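Local atomic coordinates of glutathionyl-hydroquinone reductase PcpF (Sphingobium chlorophenolicum, PDB entry 4FQU), a protein that catalyses the glutathione-dependent reduction of glutathionyl-hydroquinones to hydroquinones, a reaction used in the breakdown of the pollutant pentachlorophenol. Residues 43-56 and 122-134. Sequence-based numbering, arbitrary orientation.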
loop_
_atom_site.group_PDB
_atom_site.type_symbol
_atom_site.label_atom_id
_atom_site.label_comp_id
_atom_site.label_asym_id
_atom_site.label_seq_id
_atom_site.Cartn_x
_atom_site.Cartn_y
_atom_site.Cartn_z
ATOM N N GLY A 43 -28.995 -31.544 -4.100
ATOM C CA GLY A 43 -29.964 -30.770 -4.856
ATOM C C GLY A 43 -30.917 -29.830 -4.119
ATOM O O GLY A 43 -31.729 -29.155 -4.763
ATOM N N ARG A 44 -30.847 -29.769 -2.786
ATOM C CA ARG A 44 -31.797 -28.946 -2.023
ATOM C C ARG A 44 -31.264 -27.534 -1.779
ATOM O O ARG A 44 -32.018 -26.563 -1.908
ATOM C CB ARG A 44 -32.227 -29.616 -0.720
ATOM C CG ARG A 44 -32.882 -28.658 0.288
ATOM C CD ARG A 44 -34.424 -28.781 0.460
ATOM N NE ARG A 44 -34.832 -29.367 1.749
ATOM C CZ ARG A 44 -35.483 -28.740 2.734
ATOM N NH1 ARG A 44 -35.844 -27.467 2.629
ATOM N NH2 ARG A 44 -35.791 -29.424 3.838
ATOM N N TYR A 45 -29.974 -27.407 -1.475
ATOM C CA TYR A 45 -29.431 -26.096 -1.083
ATOM C C TYR A 45 -28.552 -25.427 -2.134
ATOM O O TYR A 45 -27.904 -26.118 -2.918
ATOM C CB TYR A 45 -28.684 -26.211 0.249
ATOM C CG TYR A 45 -29.590 -26.697 1.339
ATOM C CD1 TYR A 45 -30.522 -25.854 1.883
ATOM C CD2 TYR A 45 -29.564 -28.009 1.769
ATOM C CE1 TYR A 45 -31.393 -26.278 2.855
ATOM C CE2 TYR A 45 -30.440 -28.455 2.742
ATOM C CZ TYR A 45 -31.353 -27.572 3.287
ATOM O OH TYR A 45 -32.244 -27.942 4.268
ATOM N N HIS A 46 -28.545 -24.088 -2.143
ATOM C CA HIS A 46 -27.875 -23.254 -3.163
ATOM C C HIS A 46 -26.976 -22.232 -2.470
ATOM O O HIS A 46 -27.441 -21.540 -1.535
ATOM C CB HIS A 46 -28.919 -22.507 -3.974
ATOM C CG HIS A 46 -28.364 -21.769 -5.146
ATOM N ND1 HIS A 46 -27.998 -22.393 -6.321
ATOM C CD2 HIS A 46 -28.139 -20.449 -5.340
ATOM C CE1 HIS A 46 -27.562 -21.494 -7.184
ATOM N NE2 HIS A 46 -27.643 -20.303 -6.613
ATOM N N LEU A 47 -25.706 -22.153 -2.896
ATOM C CA LEU A 47 -24.717 -21.237 -2.303
ATOM C C LEU A 47 -24.569 -19.976 -3.123
ATOM O O LEU A 47 -24.303 -20.039 -4.323
ATOM C CB LEU A 47 -23.359 -21.884 -2.288
ATOM C CG LEU A 47 -22.290 -21.452 -1.283
ATOM C CD1 LEU A 47 -21.016 -21.119 -1.963
ATOM C CD2 LEU A 47 -22.737 -20.302 -0.428
ATOM N N TYR A 48 -24.746 -18.824 -2.495
ATOM C CA TYR A 48 -24.422 -17.562 -3.139
ATOM C C TYR A 48 -23.046 -17.139 -2.633
ATOM O O TYR A 48 -22.797 -17.218 -1.439
ATOM C CB TYR A 48 -25.437 -16.520 -2.729
ATOM C CG TYR A 48 -26.718 -16.630 -3.474
ATOM C CD1 TYR A 48 -27.871 -17.111 -2.842
ATOM C CD2 TYR A 48 -26.808 -16.232 -4.813
ATOM C CE1 TYR A 48 -29.087 -17.204 -3.524
ATOM C CE2 TYR A 48 -28.040 -16.326 -5.509
ATOM C CZ TYR A 48 -29.161 -16.815 -4.850
ATOM O OH TYR A 48 -30.359 -16.924 -5.493
ATOM N N ALA A 49 -22.136 -16.725 -3.504
ATOM C CA ALA A 49 -20.798 -16.402 -3.023
ATOM C C ALA A 49 -19.994 -15.627 -4.063
ATOM O O ALA A 49 -20.540 -15.092 -5.011
ATOM C CB ALA A 49 -20.059 -17.660 -2.602
ATOM N N GLY A 50 -18.684 -15.557 -3.889
ATOM C CA GLY A 50 -17.877 -14.813 -4.822
ATOM C C GLY A 50 -16.414 -15.020 -4.569
ATOM O O GLY A 50 -15.999 -15.712 -3.644
ATOM N N PHE A 51 -15.601 -14.399 -5.393
ATOM C CA PHE A 51 -14.189 -14.651 -5.282
ATOM C C PHE A 51 -13.499 -13.584 -4.420
ATOM O O PHE A 51 -12.369 -13.798 -3.948
ATOM C CB PHE A 51 -13.564 -14.756 -6.674
ATOM C CG PHE A 51 -13.627 -16.135 -7.268
ATOM C CD1 PHE A 51 -12.949 -17.184 -6.698
ATOM C CD2 PHE A 51 -14.362 -16.387 -8.389
ATOM C CE1 PHE A 51 -13.020 -18.458 -7.259
ATOM C CE2 PHE A 51 -14.424 -17.646 -8.917
ATOM C CZ PHE A 51 -13.753 -18.664 -8.376
ATOM N N ALA A 52 -14.169 -12.449 -4.199
ATOM C CA ALA A 52 -13.523 -11.352 -3.498
ATOM C C ALA A 52 -13.548 -11.588 -1.995
ATOM O O ALA A 52 -12.484 -11.581 -1.350
ATOM C CB ALA A 52 -14.179 -10.076 -3.852
ATOM N N CYS A 53 -14.757 -11.814 -1.459
ATOM C CA CYS A 53 -15.034 -12.026 -0.032
ATOM C C CYS A 53 -14.235 -13.159 0.590
ATOM O O CYS A 53 -14.365 -14.296 0.157
ATOM C CB CYS A 53 -16.494 -12.418 0.089
ATOM S SG CYS A 53 -17.224 -11.895 1.547
ATOM N N PRO A 54 -13.419 -12.880 1.622
ATOM C CA PRO A 54 -12.688 -13.977 2.270
ATOM C C PRO A 54 -13.607 -14.742 3.219
ATOM O O PRO A 54 -13.268 -15.795 3.741
ATOM C CB PRO A 54 -11.629 -13.252 3.060
ATOM C CG PRO A 54 -12.300 -12.036 3.464
ATOM C CD PRO A 54 -13.157 -11.604 2.297
ATOM N N TRP A 55 -14.794 -14.207 3.450
ATOM C CA TRP A 55 -15.718 -14.882 4.333
ATOM C C TRP A 55 -16.381 -15.905 3.454
ATOM O O TRP A 55 -16.622 -17.017 3.902
ATOM C CB TRP A 55 -16.775 -13.933 4.931
ATOM C CG TRP A 55 -16.201 -12.706 5.576
ATOM C CD1 TRP A 55 -16.182 -11.439 5.054
ATOM C CD2 TRP A 55 -15.526 -12.625 6.836
ATOM N NE1 TRP A 55 -15.526 -10.584 5.912
ATOM C CE2 TRP A 55 -15.118 -11.291 7.010
ATOM C CE3 TRP A 55 -15.193 -13.553 7.803
ATOM C CZ2 TRP A 55 -14.424 -10.869 8.107
ATOM C CZ3 TRP A 55 -14.500 -13.124 8.889
ATOM C CH2 TRP A 55 -14.117 -11.792 9.034
ATOM N N ALA A 56 -16.674 -15.543 2.202
ATOM C CA ALA A 56 -17.357 -16.499 1.324
ATOM C C ALA A 56 -16.387 -17.602 0.924
ATOM O O ALA A 56 -16.765 -18.798 0.796
ATOM C CB ALA A 56 -17.937 -15.828 0.099
ATOM N N ILE A 122 -22.770 -11.856 1.414
ATOM C CA ILE A 122 -22.500 -13.256 1.076
ATOM C C ILE A 122 -21.547 -13.785 2.105
ATOM O O ILE A 122 -20.821 -13.002 2.692
ATOM C CB ILE A 122 -21.843 -13.405 -0.294
ATOM C CG1 ILE A 122 -20.504 -12.680 -0.334
ATOM C CG2 ILE A 122 -22.745 -12.881 -1.402
ATOM C CD1 ILE A 122 -20.094 -12.296 -1.784
ATOM N N PRO A 123 -21.496 -15.106 2.301
ATOM C CA PRO A 123 -22.199 -16.189 1.624
ATOM C C PRO A 123 -23.591 -16.422 2.187
ATOM O O PRO A 123 -23.815 -16.073 3.348
ATOM C CB PRO A 123 -21.332 -17.402 1.955
ATOM C CG PRO A 123 -20.742 -17.083 3.240
ATOM C CD PRO A 123 -20.414 -15.635 3.144
ATOM N N ILE A 124 -24.492 -17.002 1.388
ATOM C CA ILE A 124 -25.866 -17.257 1.789
ATOM C C ILE A 124 -26.121 -18.700 1.455
ATOM O O ILE A 124 -25.832 -19.114 0.351
ATOM C CB ILE A 124 -26.835 -16.426 0.948
ATOM C CG1 ILE A 124 -26.487 -14.953 1.070
ATOM C CG2 ILE A 124 -28.269 -16.683 1.358
ATOM C CD1 ILE A 124 -27.337 -14.023 0.217
ATOM N N LEU A 125 -26.631 -19.491 2.380
ATOM C CA LEU A 125 -26.995 -20.834 2.026
ATOM C C LEU A 125 -28.488 -20.793 1.884
ATOM O O LEU A 125 -29.187 -20.523 2.834
ATOM C CB LEU A 125 -26.548 -21.814 3.102
ATOM C CG LEU A 125 -26.840 -23.298 2.902
ATOM C CD1 LEU A 125 -26.031 -23.795 1.794
ATOM C CD2 LEU A 125 -26.504 -24.056 4.119
ATOM N N TRP A 126 -28.962 -21.040 0.671
ATOM C CA TRP A 126 -30.366 -20.796 0.309
ATOM C C TRP A 126 -31.147 -22.103 0.287
ATOM O O TRP A 126 -30.685 -23.072 -0.286
ATOM C CB TRP A 126 -30.429 -20.129 -1.062
ATOM C CG TRP A 126 -31.741 -19.980 -1.658
ATOM C CD1 TRP A 126 -32.317 -20.846 -2.486
ATOM C CD2 TRP A 126 -32.650 -18.886 -1.531
ATOM N NE1 TRP A 126 -33.547 -20.399 -2.885
ATOM C CE2 TRP A 126 -33.772 -19.185 -2.311
ATOM C CE3 TRP A 126 -32.629 -17.686 -0.829
ATOM C CZ2 TRP A 126 -34.862 -18.358 -2.400
ATOM C CZ3 TRP A 126 -33.706 -16.855 -0.930
ATOM C CH2 TRP A 126 -34.815 -17.202 -1.708
ATOM N N ASP A 127 -32.306 -22.167 0.925
ATOM C CA ASP A 127 -33.040 -23.402 0.904
ATOM C C ASP A 127 -34.011 -23.406 -0.301
ATOM O O ASP A 127 -35.013 -22.694 -0.280
ATOM C CB ASP A 127 -33.789 -23.535 2.201
ATOM C CG ASP A 127 -34.603 -24.783 2.261
ATOM O OD1 ASP A 127 -35.091 -25.215 1.184
ATOM O OD2 ASP A 127 -34.705 -25.343 3.390
ATOM N N LYS A 128 -33.724 -24.190 -1.352
ATOM C CA LYS A 128 -34.430 -24.042 -2.631
ATOM C C LYS A 128 -35.894 -24.410 -2.470
ATOM O O LYS A 128 -36.767 -23.863 -3.147
ATOM C CB LYS A 128 -33.822 -24.939 -3.707
ATOM C CG LYS A 128 -32.326 -24.755 -4.100
ATOM C CD LYS A 128 -32.058 -25.303 -5.546
ATOM C CE LYS A 128 -30.621 -25.402 -6.068
ATOM N NZ LYS A 128 -29.965 -26.753 -5.833
ATOM N N VAL A 129 -36.162 -25.351 -1.574
ATOM C CA VAL A 129 -37.526 -25.820 -1.337
ATOM C C VAL A 129 -38.359 -24.815 -0.541
ATOM O O VAL A 129 -39.511 -24.552 -0.854
ATOM C CB VAL A 129 -37.527 -27.149 -0.555
ATOM C CG1 VAL A 129 -38.885 -27.518 -0.102
ATOM C CG2 VAL A 129 -36.963 -28.227 -1.373
ATOM N N GLU A 130 -37.795 -24.268 0.517
ATOM C CA GLU A 130 -38.543 -23.339 1.341
ATOM C C GLU A 130 -38.341 -21.916 0.791
ATOM O O GLU A 130 -38.861 -20.943 1.312
ATOM C CB GLU A 130 -38.124 -23.501 2.808
ATOM C CG GLU A 130 -38.204 -24.961 3.265
ATOM C CD GLU A 130 -38.456 -25.185 4.770
ATOM O OE1 GLU A 130 -38.259 -24.254 5.610
ATOM O OE2 GLU A 130 -38.852 -26.342 5.096
ATOM N N LYS A 131 -37.605 -21.812 -0.304
ATOM C CA LYS A 131 -37.514 -20.553 -1.033
ATOM C C LYS A 131 -37.132 -19.395 -0.128
ATOM O O LYS A 131 -37.856 -18.431 -0.018
ATOM C CB LYS A 131 -38.832 -20.271 -1.770
ATOM C CG LYS A 131 -39.075 -21.170 -2.973
ATOM C CD LYS A 131 -40.447 -20.984 -3.565
ATOM C CE LYS A 131 -40.560 -21.784 -4.887
ATOM N NZ LYS A 131 -39.961 -21.103 -6.131
ATOM N N ARG A 132 -35.976 -19.511 0.514
ATOM C CA ARG A 132 -35.574 -18.609 1.595
ATOM C C ARG A 132 -34.144 -18.884 2.011
ATOM O O ARG A 132 -33.564 -19.895 1.579
ATOM C CB ARG A 132 -36.447 -18.823 2.817
ATOM C CG ARG A 132 -36.241 -20.144 3.483
ATOM C CD ARG A 132 -37.136 -20.207 4.679
ATOM N NE ARG A 132 -36.870 -21.367 5.514
ATOM C CZ ARG A 132 -35.931 -21.386 6.454
ATOM N NH1 ARG A 132 -35.167 -20.301 6.654
ATOM N NH2 ARG A 132 -35.740 -22.485 7.179
ATOM N N ILE A 133 -33.590 -17.983 2.835
ATOM C CA ILE A 133 -32.255 -18.167 3.407
ATOM C C ILE A 133 -32.166 -19.082 4.627
ATOM O O ILE A 133 -32.827 -18.882 5.644
ATOM C CB ILE A 133 -31.586 -16.856 3.750
ATOM C CG1 ILE A 133 -31.304 -16.100 2.454
ATOM C CG2 ILE A 133 -30.333 -17.163 4.565
ATOM C CD1 ILE A 133 -30.559 -14.815 2.578
ATOM N N LEU A 134 -31.338 -20.101 4.537
ATOM C CA LEU A 134 -31.305 -21.021 5.628
ATOM C C LEU A 134 -30.361 -20.469 6.649
ATOM O O LEU A 134 -30.620 -20.538 7.831
ATOM C CB LEU A 134 -30.838 -22.396 5.194
ATOM C CG LEU A 134 -30.603 -23.190 6.484
ATOM C CD1 LEU A 134 -31.918 -23.587 7.042
ATOM C CD2 LEU A 134 -29.707 -24.378 6.298
#
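Tyr-45 sets its ring edge at Trp-126 O, with CE1 3.7 Å from Asp-127 CB, while the aliphatic part of Arg-44 covers one ring face. Bends at chi2 and chi3 (106° and 109°) fold the arginine over the tyrosine and bring NH1 to the Asp-127 carboxylate in a salt bridge, the two planes 60° apart. Asp-127 OD1 also accepts the backbone N of Glu-130 at 2.9 Å, from above the carboxylate plane, so one side chain ties the turn after its strand to the residue that leads into the neighbouring strand. With an alanine here instead of Arg-44, the carboxylate would probably lose its cationic mate and the Tyr-45 ring the cover of one face. Inward from this end the strands pair antiparallel: His-46 N donates to Trp-126 O (3.0 Å) and Trp-126 N to His-46 O (2.7 Å), and Tyr-48 N reaches Ile-124 O at 3.1 Å. Tyr-48 and Trp-126 lie side by side on the face covered by helix 106-112, whereas Leu-47 CD2 meets Pro-123 CB on the face of helix 54-65. Beyond the cis peptide before Pro-123, Ile-122 CG1 packs 3.9 Å from SG of Cys-53, the probable nucleophile, and Pro-123 CD rests on Ala-56. The cis-proline is typical of the thioredoxin-like N-terminal domain of glutathione transferases, and a cysteine at the helix start marks cysteine-type classes such as Omega and Xi, the latter this protein's own.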